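PDB 2BNL: RsbT co-antagonist protein RsbRA from Bacillus subtilis, which regulates sigma-B in the general stress response as part of the stressosome, stimulating RsbT kinase activity toward RsbS in vitro. Local coordinates for residues S46-D51 with A71-Q76; S65-L70 with N124-N129; L79-L84 with N129-S134. All coordinates share one frame; numbering follows the deposited sequence.

Overall arrangement
The three contacts tie together four helices of the all-helical N-terminal domain, a nonheme globin. Helix 64-76 is shared by interactions 1 and 2, and helix 109-135 by interactions 2 and 3. The centres of interactions 1 and 2 are about 8 Å apart. Interaction 3, centred about 9 Å from interaction 2 and 11 Å from interaction 1, lies further along helix 109-135, where the start of helix 81-100 meets it. Tyr-49 and Asn-124 join interactions 1 and 2 by a probable hydrogen bond, and Val-75 packs on Tyr-131 between interactions 1 and 3. Interactions 2 and 3 share Asn-129, and both touch the second subunit, whereas interaction 1 does not.

Interaction 1 of 3, residues S46-D51 with A71-Q76; sequences SKEYID and ALRAVQ
An interhelical salt bridge near the domain surface joins Glu-48 of helix 39-54 to Arg-73 of helix 64-76, and these two residues make the whole contact between 46-51 and 71-76. Arg-73 NH1 donates to Glu-48 OE2 at 2.5 Å, unusually short for N-H...O and doubtful in its exact value, with a bent angle of 130°. The carboxylate and guanidinium planes are almost parallel yet stepped: NH1 meets OE2 from above the carboxylate, 37° out of its plane, rather than in a flat two-pronged pairing. With CG opposite its own backbone N (chi1 -169°) and chi2 extended, the arginine brings CD to 3.1 Å from Glu-48 OE2, and the bend at its third torsion turns the guanidinium toward the carboxylate. Long, flexible side chains suit the place, because these helical segments lie too far apart for short ones to meet. Within helix 39-54, Lys-47 NZ makes a second salt bridge one turn along, to the syn lone pair of Asp-51 OD1. Arg-73 NH2 also makes a weak hydrogen bond to Val-41 O. With one bent bond between partly exposed groups, the link is probably more electrostatic than directional, pairing opposite charges where water can still compete.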
ATOM      1  N   SER A  46       6.221 -16.093   3.563  1.00 33.14           N
ATOM      2  CA  SER A  46       7.405 -15.255   3.544  1.00 32.14           C
ATOM      3  C   SER A  46       8.362 -15.699   2.482  1.00 31.84           C
ATOM      4  O   SER A  46       8.966 -14.851   1.857  1.00 29.44           O
ATOM      5  CB  SER A  46       8.066 -15.250   4.897  1.00 33.60           C
ATOM      6  OG  SER A  46       7.006 -14.963   5.804  1.00 35.29           O
ATOM      7  N   LYS A  47       8.541 -17.010   2.334  1.00 30.38           N
ATOM      8  CA  LYS A  47       9.451 -17.540   1.332  1.00 31.51           C
ATOM      9  C   LYS A  47       8.942 -17.256  -0.096  1.00 30.53           C
ATOM     10  O   LYS A  47       9.759 -16.913  -0.950  1.00 33.03           O
ATOM     11  CB  LYS A  47       9.772 -19.055   1.593  1.00 31.72           C
ATOM     12  CG  LYS A  47      10.558 -19.714   0.451  1.00 36.14           C
ATOM     13  CD  LYS A  47      11.901 -19.103   0.221  1.00 39.91           C
ATOM     14  CE  LYS A  47      12.839 -20.005  -0.784  1.00 42.44           C
ATOM     15  NZ  LYS A  47      13.767 -19.129  -1.527  1.00 44.05           N
ATOM     16  N   GLU A  48       7.672 -17.427  -0.332  1.00 31.76           N
ATOM     17  CA  GLU A  48       7.047 -17.164  -1.668  1.00 33.53           C
ATOM     18  C   GLU A  48       7.220 -15.688  -1.951  1.00 32.67           C
ATOM     19  O   GLU A  48       7.460 -15.275  -3.069  1.00 31.31           O
ATOM     20  CB  GLU A  48       5.549 -17.383  -1.669  1.00 36.39           C
ATOM     21  CG  GLU A  48       4.967 -18.667  -2.262  1.00 46.37           C
ATOM     22  CD  GLU A  48       3.402 -18.682  -2.293  1.00 48.97           C
ATOM     23  OE1 GLU A  48       2.859 -18.643  -3.449  1.00 47.20           O
ATOM     24  OE2 GLU A  48       2.726 -18.761  -1.173  1.00 55.37           O
ATOM     25  N   TYR A  49       7.022 -14.854  -0.952  1.00 28.46           N
ATOM     26  CA  TYR A  49       7.249 -13.356  -1.151  1.00 30.01           C
ATOM     27  C   TYR A  49       8.675 -12.957  -1.452  1.00 31.26           C
ATOM     28  O   TYR A  49       8.947 -12.198  -2.393  1.00 28.49           O
ATOM     29  CB  TYR A  49       6.826 -12.638   0.091  1.00 31.27           C
ATOM     30  CG  TYR A  49       6.799 -11.164  -0.012  1.00 30.49           C
ATOM     31  CD1 TYR A  49       5.886 -10.514  -0.842  1.00 30.16           C
ATOM     32  CD2 TYR A  49       7.637 -10.397   0.734  1.00 30.12           C
ATOM     33  CE1 TYR A  49       5.803  -9.124  -0.907  1.00 28.54           C
ATOM     34  CE2 TYR A  49       7.565  -8.969   0.652  1.00 32.08           C
ATOM     35  CZ  TYR A  49       6.634  -8.360  -0.168  1.00 30.98           C
ATOM     36  OH  TYR A  49       6.556  -6.990  -0.159  1.00 30.69           O
ATOM     37  N   ILE A  50       9.622 -13.489  -0.666  1.00 31.45           N
ATOM     38  CA  ILE A  50      11.015 -13.221  -0.975  1.00 33.97           C
ATOM     39  C   ILE A  50      11.385 -13.663  -2.446  1.00 30.96           C
ATOM     40  O   ILE A  50      12.161 -12.981  -3.105  1.00 31.06           O
ATOM     41  CB  ILE A  50      12.022 -13.881   0.042  1.00 34.46           C
ATOM     42  CG1 ILE A  50      11.831 -13.339   1.447  1.00 42.85           C
ATOM     43  CG2 ILE A  50      13.539 -13.441  -0.160  1.00 41.64           C
ATOM     44  CD1 ILE A  50      12.395 -14.254   2.729  1.00 45.56           C
ATOM     45  N   ASP A  51      10.898 -14.812  -2.864  1.00 30.84           N
ATOM     46  CA  ASP A  51      11.155 -15.357  -4.199  1.00 33.62           C
ATOM     47  C   ASP A  51      10.610 -14.389  -5.273  1.00 32.64           C
ATOM     48  O   ASP A  51      11.271 -14.187  -6.254  1.00 32.65           O
ATOM     49  CB  ASP A  51      10.478 -16.693  -4.418  1.00 31.94           C
ATOM     50  CG  ASP A  51      11.221 -17.862  -3.781  1.00 37.13           C
ATOM     51  OD1 ASP A  51      12.265 -17.669  -3.148  1.00 36.90           O
ATOM     52  OD2 ASP A  51      10.704 -18.972  -3.957  1.00 40.60           O
ATOM     53  N   ALA A  71      -1.206 -14.520  -4.212  1.00 31.40           N
ATOM     54  CA  ALA A  71      -2.437 -13.784  -3.881  1.00 32.72           C
ATOM     55  C   ALA A  71      -3.609 -14.734  -3.756  1.00 32.13           C
ATOM     56  O   ALA A  71      -4.427 -14.625  -2.822  1.00 31.80           O
ATOM     57  CB  ALA A  71      -2.700 -12.717  -4.944  1.00 32.20           C
ATOM     58  N   LEU A  72      -3.707 -15.662  -4.683  1.00 31.06           N
ATOM     59  CA  LEU A  72      -4.731 -16.682  -4.658  1.00 31.81           C
ATOM     60  C   LEU A  72      -4.702 -17.566  -3.424  1.00 31.53           C
ATOM     61  O   LEU A  72      -5.718 -17.830  -2.791  1.00 30.92           O
ATOM     62  CB  LEU A  72      -4.628 -17.553  -5.910  1.00 31.71           C
ATOM     63  CG  LEU A  72      -5.621 -18.680  -6.123  1.00 33.85           C
ATOM     64  CD1 LEU A  72      -7.035 -18.225  -6.132  1.00 35.86           C
ATOM     65  CD2 LEU A  72      -5.315 -19.568  -7.302  1.00 35.14           C
ATOM     66  N   ARG A  73      -3.496 -17.948  -3.017  1.00 31.47           N
ATOM     67  CA  ARG A  73      -3.329 -18.732  -1.783  1.00 31.57           C
ATOM     68  C   ARG A  73      -3.787 -17.911  -0.600  1.00 30.07           C
ATOM     69  O   ARG A  73      -4.489 -18.438   0.304  1.00 32.00           O
ATOM     70  CB  ARG A  73      -1.841 -19.103  -1.609  1.00 32.85           C
ATOM     71  CG  ARG A  73      -1.491 -20.097  -0.562  1.00 40.91           C
ATOM     72  CD  ARG A  73       0.146 -20.289  -0.528  1.00 47.65           C
ATOM     73  NE  ARG A  73       0.470 -20.400   0.882  1.00 57.90           N
ATOM     74  CZ  ARG A  73       1.690 -20.487   1.490  1.00 56.29           C
ATOM     75  NH1 ARG A  73       2.870 -20.391   0.765  1.00 49.20           N
ATOM     76  NH2 ARG A  73       1.684 -20.639   2.881  1.00 36.29           N
ATOM     77  N   ALA A  74      -3.372 -16.655  -0.543  1.00 29.34           N
ATOM     78  CA  ALA A  74      -3.841 -15.770   0.518  1.00 30.38           C
ATOM     79  C   ALA A  74      -5.389 -15.712   0.714  1.00 31.30           C
ATOM     80  O   ALA A  74      -5.930 -15.858   1.829  1.00 30.53           O
ATOM     81  CB  ALA A  74      -3.220 -14.348   0.425  1.00 32.44           C
ATOM     82  N   VAL A  75      -6.074 -15.492  -0.377  1.00 31.14           N
ATOM     83  CA  VAL A  75      -7.519 -15.610  -0.435  1.00 31.77           C
ATOM     84  C   VAL A  75      -7.964 -16.950   0.087  1.00 32.44           C
ATOM     85  O   VAL A  75      -8.834 -16.969   0.991  1.00 30.77           O
ATOM     86  CB  VAL A  75      -8.039 -15.395  -1.865  1.00 32.63           C
ATOM     87  CG1 VAL A  75      -9.625 -15.684  -1.929  1.00 36.57           C
ATOM     88  CG2 VAL A  75      -7.707 -13.975  -2.304  1.00 30.71           C
ATOM     89  N   GLN A  76      -7.397 -18.039  -0.423  1.00 31.36           N
ATOM     90  CA  GLN A  76      -7.972 -19.371  -0.154  1.00 33.48           C
ATOM     91  C   GLN A  76      -7.815 -19.792   1.298  1.00 33.14           C
ATOM     92  O   GLN A  76      -8.658 -20.520   1.795  1.00 33.43           O
ATOM     93  CB  GLN A  76      -7.452 -20.418  -1.091  1.00 32.44           C
ATOM     94  CG  GLN A  76      -7.940 -20.012  -2.497  1.00 36.88           C
ATOM     95  CD  GLN A  76      -7.650 -21.012  -3.565  1.00 42.35           C
ATOM     96  OE1 GLN A  76      -8.341 -21.039  -4.627  1.00 49.98           O
ATOM     97  NE2 GLN A  76      -6.651 -21.810  -3.346  1.00 39.95           N
TER

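Interaction 2 of 3, residues S65-L70 with N124-N129; sequences SQISEL and NTEIFN
Ile-67 of helix 64-76 rests against Glu-126 and Ile-127 of helix 109-135, in the helical core of the N-terminal nonheme globin domain, and its two branches do most of the work. The segment axes come within 8.9 Å and cross at -52°, near the angle expected of i±4 ridges packed into grooves. The nearest backbones are those of the two isoleucines, whose CA atoms lie 5.8 Å apart, and here the packing is tight. Ile-67 CG2 touches Ile-127 CG1 at 3.8 Å, the two side chains crossing at about a right angle, and the same methyl lies 3.8 Å from Glu-126 O. With CG1 of Ile-67 anti to the carbonyl carbon (chi1 -71°) and chi2 extended, the longer branch puts CD1 4.0 Å from Glu-126 CG. Beta-branched isoleucine suits this place because its two arms can cover the backbone and a neighbouring side chain at once. Farther along, the fit slackens: Leu-70 CD2 only approaches Ile-127 CD1, at 4.4 Å. On the other flank the contact turns polar and partly exposed. Glu-126 lends its aliphatic CB and CG to the isoleucine, while its bend at the second torsion leads the carboxylate to Lys-82 of the second subunit, where OE1 forms a salt bridge. A glutamate thus serves both an apolar surface and the dimer interface. The neighbouring helices close the buried side. Helix 39-54 lays Tyr-49 on Ile-127 and Ile-52 on Leu-70, and helix 81-100 brings Leu-84 against Ile-127. Beyond the contact, the Phe-128 ring meets Phe-128 of the second subunit, the planes inclined at about 40°, so that helix 109-135 is packed between helix 64-76 of its own chain and the partner molecule.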
ATOM      1  N   SER A  65       3.363 -14.828 -12.504  1.00 32.97           N
ATOM      2  CA  SER A  65       2.815 -16.079 -12.114  1.00 35.43           C
ATOM      3  C   SER A  65       2.974 -16.341 -10.561  1.00 35.09           C
ATOM      4  O   SER A  65       2.008 -16.771  -9.886  1.00 34.10           O
ATOM      5  CB  SER A  65       3.320 -17.206 -13.047  1.00 37.05           C
ATOM      6  OG  SER A  65       4.427 -17.880 -12.453  1.00 44.35           O
ATOM      7  N   GLN A  66       4.143 -16.000 -10.022  1.00 31.70           N
ATOM      8  CA  GLN A  66       4.430 -16.159  -8.628  1.00 31.42           C
ATOM      9  C   GLN A  66       3.492 -15.250  -7.785  1.00 31.21           C
ATOM     10  O   GLN A  66       3.010 -15.659  -6.686  1.00 30.75           O
ATOM     11  CB  GLN A  66       5.867 -15.869  -8.374  1.00 30.93           C
ATOM     12  CG  GLN A  66       6.901 -16.958  -8.924  1.00 31.98           C
ATOM     13  CD  GLN A  66       7.228 -16.780 -10.400  1.00 36.35           C
ATOM     14  OE1 GLN A  66       6.783 -15.811 -11.022  1.00 31.58           O
ATOM     15  NE2 GLN A  66       8.065 -17.707 -10.956  1.00 33.06           N
ATOM     16  N   ILE A  67       3.330 -13.993  -8.256  1.00 28.51           N
ATOM     17  CA  ILE A  67       2.414 -13.031  -7.698  1.00 31.37           C
ATOM     18  C   ILE A  67       1.007 -13.555  -7.627  1.00 31.53           C
ATOM     19  O   ILE A  67       0.310 -13.395  -6.632  1.00 29.69           O
ATOM     20  CB  ILE A  67       2.529 -11.610  -8.405  1.00 29.78           C
ATOM     21  CG1 ILE A  67       3.853 -10.994  -7.964  1.00 31.19           C
ATOM     22  CG2 ILE A  67       1.440 -10.689  -7.892  1.00 32.12           C
ATOM     23  CD1 ILE A  67       4.254  -9.633  -8.665  1.00 32.99           C
ATOM     24  N   SER A  68       0.560 -14.083  -8.733  1.00 32.42           N
ATOM     25  CA  SER A  68      -0.809 -14.516  -8.860  1.00 34.94           C
ATOM     26  C   SER A  68      -1.070 -15.710  -7.926  1.00 33.25           C
ATOM     27  O   SER A  68      -2.153 -15.777  -7.258  1.00 34.61           O
ATOM     28  CB  SER A  68      -1.064 -14.916 -10.315  1.00 34.91           C
ATOM     29  OG  SER A  68      -2.099 -15.797 -10.402  1.00 43.58           O
ATOM     30  N   GLU A  69      -0.138 -16.639  -7.899  1.00 33.19           N
ATOM     31  CA  GLU A  69      -0.193 -17.758  -6.956  1.00 34.59           C
ATOM     32  C   GLU A  69      -0.182 -17.354  -5.485  1.00 33.94           C
ATOM     33  O   GLU A  69      -0.943 -17.947  -4.661  1.00 30.04           O
ATOM     34  CB  GLU A  69       0.922 -18.731  -7.190  1.00 36.23           C
ATOM     35  CG  GLU A  69       0.513 -20.096  -6.630  1.00 49.84           C
ATOM     36  CD  GLU A  69      -0.329 -21.061  -7.591  1.00 54.71           C
ATOM     37  OE1 GLU A  69      -1.544 -20.852  -8.003  1.00 51.54           O
ATOM     38  OE2 GLU A  69       0.291 -22.139  -7.907  1.00 70.25           O
ATOM     39  N   LEU A  70       0.702 -16.419  -5.123  1.00 31.42           N
ATOM     40  CA  LEU A  70       0.727 -15.991  -3.735  1.00 31.76           C
ATOM     41  C   LEU A  70      -0.627 -15.360  -3.335  1.00 31.56           C
ATOM     42  O   LEU A  70      -1.131 -15.618  -2.215  1.00 29.71           O
ATOM     43  CB  LEU A  70       1.841 -15.006  -3.463  1.00 32.66           C
ATOM     44  CG  LEU A  70       1.921 -14.331  -2.078  1.00 37.36           C
ATOM     45  CD1 LEU A  70       1.998 -15.382  -1.128  1.00 41.75           C
ATOM     46  CD2 LEU A  70       3.155 -13.540  -1.944  1.00 42.05           C
ATOM     47  N   ASN A 124       3.983  -4.823  -4.405  1.00 28.40           N
ATOM     48  CA  ASN A 124       2.822  -4.922  -3.507  1.00 28.41           C
ATOM     49  C   ASN A 124       1.514  -4.538  -4.129  1.00 29.10           C
ATOM     50  O   ASN A 124       0.506  -5.152  -3.821  1.00 29.32           O
ATOM     51  CB  ASN A 124       3.026  -4.069  -2.192  1.00 28.04           C
ATOM     52  CG  ASN A 124       4.184  -4.587  -1.352  1.00 28.54           C
ATOM     53  OD1 ASN A 124       4.589  -5.769  -1.511  1.00 33.03           O
ATOM     54  ND2 ASN A 124       4.716  -3.740  -0.494  1.00 26.31           N
ATOM     55  N   THR A 125       1.511  -3.493  -4.936  1.00 28.50           N
ATOM     56  CA  THR A 125       0.260  -3.061  -5.659  1.00 28.72           C
ATOM     57  C   THR A 125      -0.238  -4.171  -6.594  1.00 28.02           C
ATOM     58  O   THR A 125      -1.412  -4.415  -6.722  1.00 28.93           O
ATOM     59  CB  THR A 125       0.415  -1.754  -6.416  1.00 28.07           C
ATOM     60  OG1 THR A 125       1.387  -1.888  -7.460  1.00 32.98           O
ATOM     61  CG2 THR A 125       0.706  -0.601  -5.493  1.00 31.86           C
ATOM     62  N   GLU A 126       0.682  -4.880  -7.185  1.00 27.95           N
ATOM     63  CA  GLU A 126       0.348  -5.961  -8.114  1.00 29.93           C
ATOM     64  C   GLU A 126      -0.186  -7.145  -7.287  1.00 26.73           C
ATOM     65  O   GLU A 126      -1.076  -7.863  -7.695  1.00 28.77           O
ATOM     66  CB  GLU A 126       1.601  -6.390  -8.834  1.00 30.20           C
ATOM     67  CG  GLU A 126       1.334  -7.284 -10.015  1.00 36.58           C
ATOM     68  CD  GLU A 126       0.387  -6.632 -11.033  1.00 42.71           C
ATOM     69  OE1 GLU A 126       0.583  -5.428 -11.235  1.00 40.09           O
ATOM     70  OE2 GLU A 126      -0.591  -7.301 -11.482  1.00 49.26           O
ATOM     71  N   ILE A 127       0.437  -7.422  -6.176  1.00 28.78           N
ATOM     72  CA  ILE A 127      -0.166  -8.386  -5.273  1.00 28.54           C
ATOM     73  C   ILE A 127      -1.609  -8.028  -4.857  1.00 29.69           C
ATOM     74  O   ILE A 127      -2.531  -8.913  -4.847  1.00 29.73           O
ATOM     75  CB  ILE A 127       0.759  -8.708  -4.032  1.00 28.46           C
ATOM     76  CG1 ILE A 127       2.067  -9.370  -4.427  1.00 29.39           C
ATOM     77  CG2 ILE A 127      -0.021  -9.531  -2.954  1.00 29.87           C
ATOM     78  CD1 ILE A 127       3.105  -9.392  -3.336  1.00 31.79           C
ATOM     79  N   PHE A 128      -1.821  -6.792  -4.442  1.00 28.89           N
ATOM     80  CA  PHE A 128      -3.159  -6.379  -4.030  1.00 28.04           C
ATOM     81  C   PHE A 128      -4.121  -6.617  -5.242  1.00 28.09           C
ATOM     82  O   PHE A 128      -5.248  -7.083  -5.092  1.00 26.27           O
ATOM     83  CB  PHE A 128      -3.207  -4.908  -3.586  1.00 28.16           C
ATOM     84  CG  PHE A 128      -2.323  -4.554  -2.453  1.00 29.81           C
ATOM     85  CD1 PHE A 128      -1.977  -5.484  -1.500  1.00 33.60           C
ATOM     86  CD2 PHE A 128      -1.894  -3.297  -2.293  1.00 33.78           C
ATOM     87  CE1 PHE A 128      -1.145  -5.141  -0.450  1.00 34.78           C
ATOM     88  CE2 PHE A 128      -1.113  -2.915  -1.208  1.00 34.90           C
ATOM     89  CZ  PHE A 128      -0.705  -3.901  -0.305  1.00 33.39           C
ATOM     90  N   ASN A 129      -3.665  -6.198  -6.443  1.00 28.25           N
ATOM     91  CA  ASN A 129      -4.510  -6.355  -7.642  1.00 29.13           C
ATOM     92  C   ASN A 129      -4.941  -7.798  -7.854  1.00 27.82           C
ATOM     93  O   ASN A 129      -6.072  -8.081  -8.135  1.00 27.84           O
ATOM     94  CB  ASN A 129      -3.752  -5.798  -8.840  1.00 29.47           C
ATOM     95  CG  ASN A 129      -4.633  -5.569 -10.056  1.00 32.43           C
ATOM     96  OD1 ASN A 129      -5.665  -4.915  -9.999  1.00 27.65           O
ATOM     97  ND2 ASN A 129      -4.224  -6.139 -11.181  1.00 31.94           N
TER

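Interaction 3 of 3, residues L79-L84 with N129-S134; sequences LSMKFL and NQYSIS
Residues 79-80 are extended and lead into helix 81-100; this N-terminal turn lies beside Tyr-131 on the continuous helix 109-135, and the nearest CA atoms, of Met-81 and Tyr-131, are 7.3 Å apart. Ser-80 is the N-cap, its OG accepting from Phe-83 N at 3.0 Å in a nearly straight bond (164°). A serine suits the spot because its short hydroxyl can replace a carbonyl acceptor for a helix N-H. Leu-79 O is taken instead by the tyrosine hydroxyl: Tyr-131 OH donates to it at 2.6 Å, in the carbonyl plane and on a lone pair, with a C=O...O angle of 141°. Setting CG of Tyr-131 opposite its backbone N (chi1 -176°) sends the ring straight across to that carbonyl. Along the way the ring is packed on its apolar parts. Met-81, present as selenomethionine, lays its CA over one face, brings CB to within 3.7 Å of Tyr-131 CE2, and sets SE obliquely 4.6 Å from the ring centroid, a Met-aromatic contact. Leu-84 CD2 reaches Tyr-131 CD1 at 3.7 Å, the leucine and tyrosine side chains running antiparallel where they meet. Val-75 of helix 64-76 and Ser-132 of the second subunit also pack on this tyrosine. A phenylalanine in its place would probably leave the buried Leu-79 O without its hydroxyl donor and one tie between the turn and helix 109-135 lost. Tyrosine therefore combines an apolar ring with a polar end: the ring fills space between helices, and its hydroxyl satisfies a buried carbonyl at the point where the chain enters a new helix.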
ATOM      1  N   LEU A  79      -6.805 -15.191   4.568  1.00 33.07           N
ATOM      2  CA  LEU A  79      -6.194 -13.853   4.890  1.00 32.43           C
ATOM      3  C   LEU A  79      -7.054 -12.792   4.192  1.00 32.88           C
ATOM      4  O   LEU A  79      -7.343 -12.903   3.033  1.00 32.92           O
ATOM      5  CB  LEU A  79      -4.759 -13.732   4.465  1.00 32.08           C
ATOM      6  CG  LEU A  79      -3.831 -14.856   4.936  1.00 35.92           C
ATOM      7  CD1 LEU A  79      -2.443 -14.388   4.402  1.00 35.35           C
ATOM      8  CD2 LEU A  79      -3.903 -15.038   6.467  1.00 39.11           C
ATOM      9  N   SER A  80      -7.530 -11.804   4.931  1.00 32.85           N
ATOM     10  CA  SER A  80      -8.200 -10.641   4.304  1.00 31.73           C
ATOM     11  C   SER A  80      -7.233  -9.743   3.629  1.00 28.98           C
ATOM     12  O   SER A  80      -6.021  -9.824   3.833  1.00 28.75           O
ATOM     13  CB  SER A  80      -8.918  -9.821   5.379  1.00 33.63           C
ATOM     14  OG  SER A  80      -8.040  -9.300   6.341  1.00 31.91           O
HETATM   15  N   MSE A  81      -7.783  -8.830   2.820  1.00 30.81           N
HETATM   16  CA  MSE A  81      -6.995  -7.856   2.074  1.00 30.21           C
HETATM   17  C   MSE A  81      -6.393  -6.970   3.123  1.00 28.99           C
HETATM   18  O   MSE A  81      -5.272  -6.545   2.993  1.00 33.06           O
HETATM   19  CB  MSE A  81      -7.851  -7.042   1.091  1.00 30.02           C
HETATM   20  CG  MSE A  81      -7.211  -5.882   0.607  1.00 30.60           C
HETATM   21 SE   MSE A  81      -5.845  -6.224  -0.740  1.00 48.12          SE
HETATM   22  CE  MSE A  81      -5.032  -5.494   0.003  1.00 37.55           C
ATOM     23  N   LYS A  82      -7.178  -6.621   4.107  1.00 29.82           N
ATOM     24  CA  LYS A  82      -6.730  -5.775   5.244  1.00 29.77           C
ATOM     25  C   LYS A  82      -5.459  -6.384   5.866  1.00 28.48           C
ATOM     26  O   LYS A  82      -4.480  -5.695   6.125  1.00 29.91           O
ATOM     27  CB  LYS A  82      -7.877  -5.644   6.316  1.00 29.98           C
ATOM     28  CG  LYS A  82      -7.470  -4.783   7.449  1.00 35.03           C
ATOM     29  CD  LYS A  82      -7.546  -3.269   7.043  1.00 42.16           C
ATOM     30  CE  LYS A  82      -7.220  -2.212   8.206  1.00 45.60           C
ATOM     31  NZ  LYS A  82      -7.461  -0.643   8.039  1.00 41.09           N
ATOM     32  N   PHE A  83      -5.522  -7.684   6.232  1.00 29.74           N
ATOM     33  CA  PHE A  83      -4.403  -8.421   6.830  1.00 29.04           C
ATOM     34  C   PHE A  83      -3.195  -8.439   5.889  1.00 30.59           C
ATOM     35  O   PHE A  83      -2.044  -8.140   6.269  1.00 30.68           O
ATOM     36  CB  PHE A  83      -4.821  -9.913   7.077  1.00 32.08           C
ATOM     37  CG  PHE A  83      -3.741 -10.727   7.718  1.00 31.90           C
ATOM     38  CD1 PHE A  83      -3.671 -10.827   9.094  1.00 34.23           C
ATOM     39  CD2 PHE A  83      -2.764 -11.281   6.991  1.00 34.08           C
ATOM     40  CE1 PHE A  83      -2.573 -11.573   9.715  1.00 36.60           C
ATOM     41  CE2 PHE A  83      -1.735 -12.077   7.566  1.00 36.02           C
ATOM     42  CZ  PHE A  83      -1.626 -12.175   8.961  1.00 32.01           C
ATOM     43  N   LEU A  84      -3.454  -8.790   4.648  1.00 28.71           N
ATOM     44  CA  LEU A  84      -2.392  -8.820   3.677  1.00 30.68           C
ATOM     45  C   LEU A  84      -1.713  -7.482   3.523  1.00 29.97           C
ATOM     46  O   LEU A  84      -0.482  -7.433   3.559  1.00 30.96           O
ATOM     47  CB  LEU A  84      -2.904  -9.380   2.339  1.00 30.43           C
ATOM     48  CG  LEU A  84      -1.845  -9.411   1.219  1.00 33.34           C
ATOM     49  CD1 LEU A  84      -0.769 -10.376   1.613  1.00 35.46           C
ATOM     50  CD2 LEU A  84      -2.491  -9.886   0.040  1.00 39.01           C
ATOM     51  N   ASN A 129      -3.665  -6.198  -6.443  1.00 28.25           N
ATOM     52  CA  ASN A 129      -4.510  -6.355  -7.642  1.00 29.13           C
ATOM     53  C   ASN A 129      -4.941  -7.798  -7.854  1.00 27.82           C
ATOM     54  O   ASN A 129      -6.072  -8.081  -8.135  1.00 27.84           O
ATOM     55  CB  ASN A 129      -3.752  -5.798  -8.840  1.00 29.47           C
ATOM     56  CG  ASN A 129      -4.633  -5.569 -10.056  1.00 32.43           C
ATOM     57  OD1 ASN A 129      -5.665  -4.915  -9.999  1.00 27.65           O
ATOM     58  ND2 ASN A 129      -4.224  -6.139 -11.181  1.00 31.94           N
ATOM     59  N   GLN A 130      -3.997  -8.729  -7.700  1.00 28.06           N
ATOM     60  CA  GLN A 130      -4.270 -10.194  -7.985  1.00 29.14           C
ATOM     61  C   GLN A 130      -5.116 -10.790  -6.890  1.00 29.05           C
ATOM     62  O   GLN A 130      -5.965 -11.596  -7.136  1.00 29.62           O
ATOM     63  CB  GLN A 130      -2.947 -10.936  -8.125  1.00 29.30           C
ATOM     64  CG  GLN A 130      -2.292 -10.671  -9.460  1.00 30.22           C
ATOM     65  CD  GLN A 130      -3.169 -11.064 -10.687  1.00 33.17           C
ATOM     66  OE1 GLN A 130      -3.748 -12.127 -10.758  1.00 37.57           O
ATOM     67  NE2 GLN A 130      -3.136 -10.249 -11.650  1.00 35.66           N
ATOM     68  N   TYR A 131      -4.970 -10.243  -5.702  1.00 30.97           N
ATOM     69  CA  TYR A 131      -5.836 -10.618  -4.584  1.00 28.82           C
ATOM     70  C   TYR A 131      -7.319 -10.327  -4.929  1.00 30.02           C
ATOM     71  O   TYR A 131      -8.255 -11.195  -4.806  1.00 30.27           O
ATOM     72  CB  TYR A 131      -5.412  -9.850  -3.327  1.00 30.85           C
ATOM     73  CG  TYR A 131      -6.207 -10.261  -2.141  1.00 29.52           C
ATOM     74  CD1 TYR A 131      -5.696 -11.220  -1.240  1.00 29.75           C
ATOM     75  CD2 TYR A 131      -7.473  -9.814  -1.962  1.00 31.31           C
ATOM     76  CE1 TYR A 131      -6.466 -11.628  -0.111  1.00 27.86           C
ATOM     77  CE2 TYR A 131      -8.248 -10.222  -0.836  1.00 30.04           C
ATOM     78  CZ  TYR A 131      -7.710 -11.115   0.070  1.00 30.19           C
ATOM     79  OH  TYR A 131      -8.531 -11.574   1.099  1.00 26.02           O
ATOM     80  N   SER A 132      -7.566  -9.077  -5.322  1.00 30.96           N
ATOM     81  CA  SER A 132      -8.910  -8.599  -5.650  1.00 31.95           C
ATOM     82  C   SER A 132      -9.456  -9.341  -6.877  1.00 32.43           C
ATOM     83  O   SER A 132     -10.616  -9.741  -6.882  1.00 32.30           O
ATOM     84  CB  SER A 132      -8.907  -7.045  -5.903  1.00 32.04           C
ATOM     85  OG  SER A 132     -10.243  -6.539  -6.112  1.00 34.06           O
ATOM     86  N   ILE A 133      -8.614  -9.522  -7.883  1.00 34.23           N
ATOM     87  CA  ILE A 133      -8.974 -10.205  -9.137  1.00 36.55           C
ATOM     88  C   ILE A 133      -9.378 -11.586  -8.844  1.00 38.15           C
ATOM     89  O   ILE A 133     -10.326 -12.036  -9.434  1.00 39.77           O
ATOM     90  CB  ILE A 133      -7.881 -10.119 -10.213  1.00 37.55           C
ATOM     91  CG1 ILE A 133      -7.902  -8.757 -10.853  1.00 42.63           C
ATOM     92  CG2 ILE A 133      -8.018 -11.237 -11.254  1.00 41.95           C
ATOM     93  CD1 ILE A 133      -6.664  -8.439 -11.684  1.00 47.14           C
ATOM     94  N   SER A 134      -8.786 -12.248  -7.854  1.00 40.69           N
ATOM     95  CA  SER A 134      -9.197 -13.621  -7.533  1.00 43.58           C
ATOM     96  C   SER A 134     -10.718 -13.656  -7.292  1.00 48.93           C
ATOM     97  O   SER A 134     -11.413 -14.671  -7.565  1.00 51.42           O
ATOM     98  CB  SER A 134      -8.385 -14.159  -6.414  1.00 43.80           C
ATOM     99  OG  SER A 134      -7.034 -14.345  -6.899  1.00 40.04           O
TER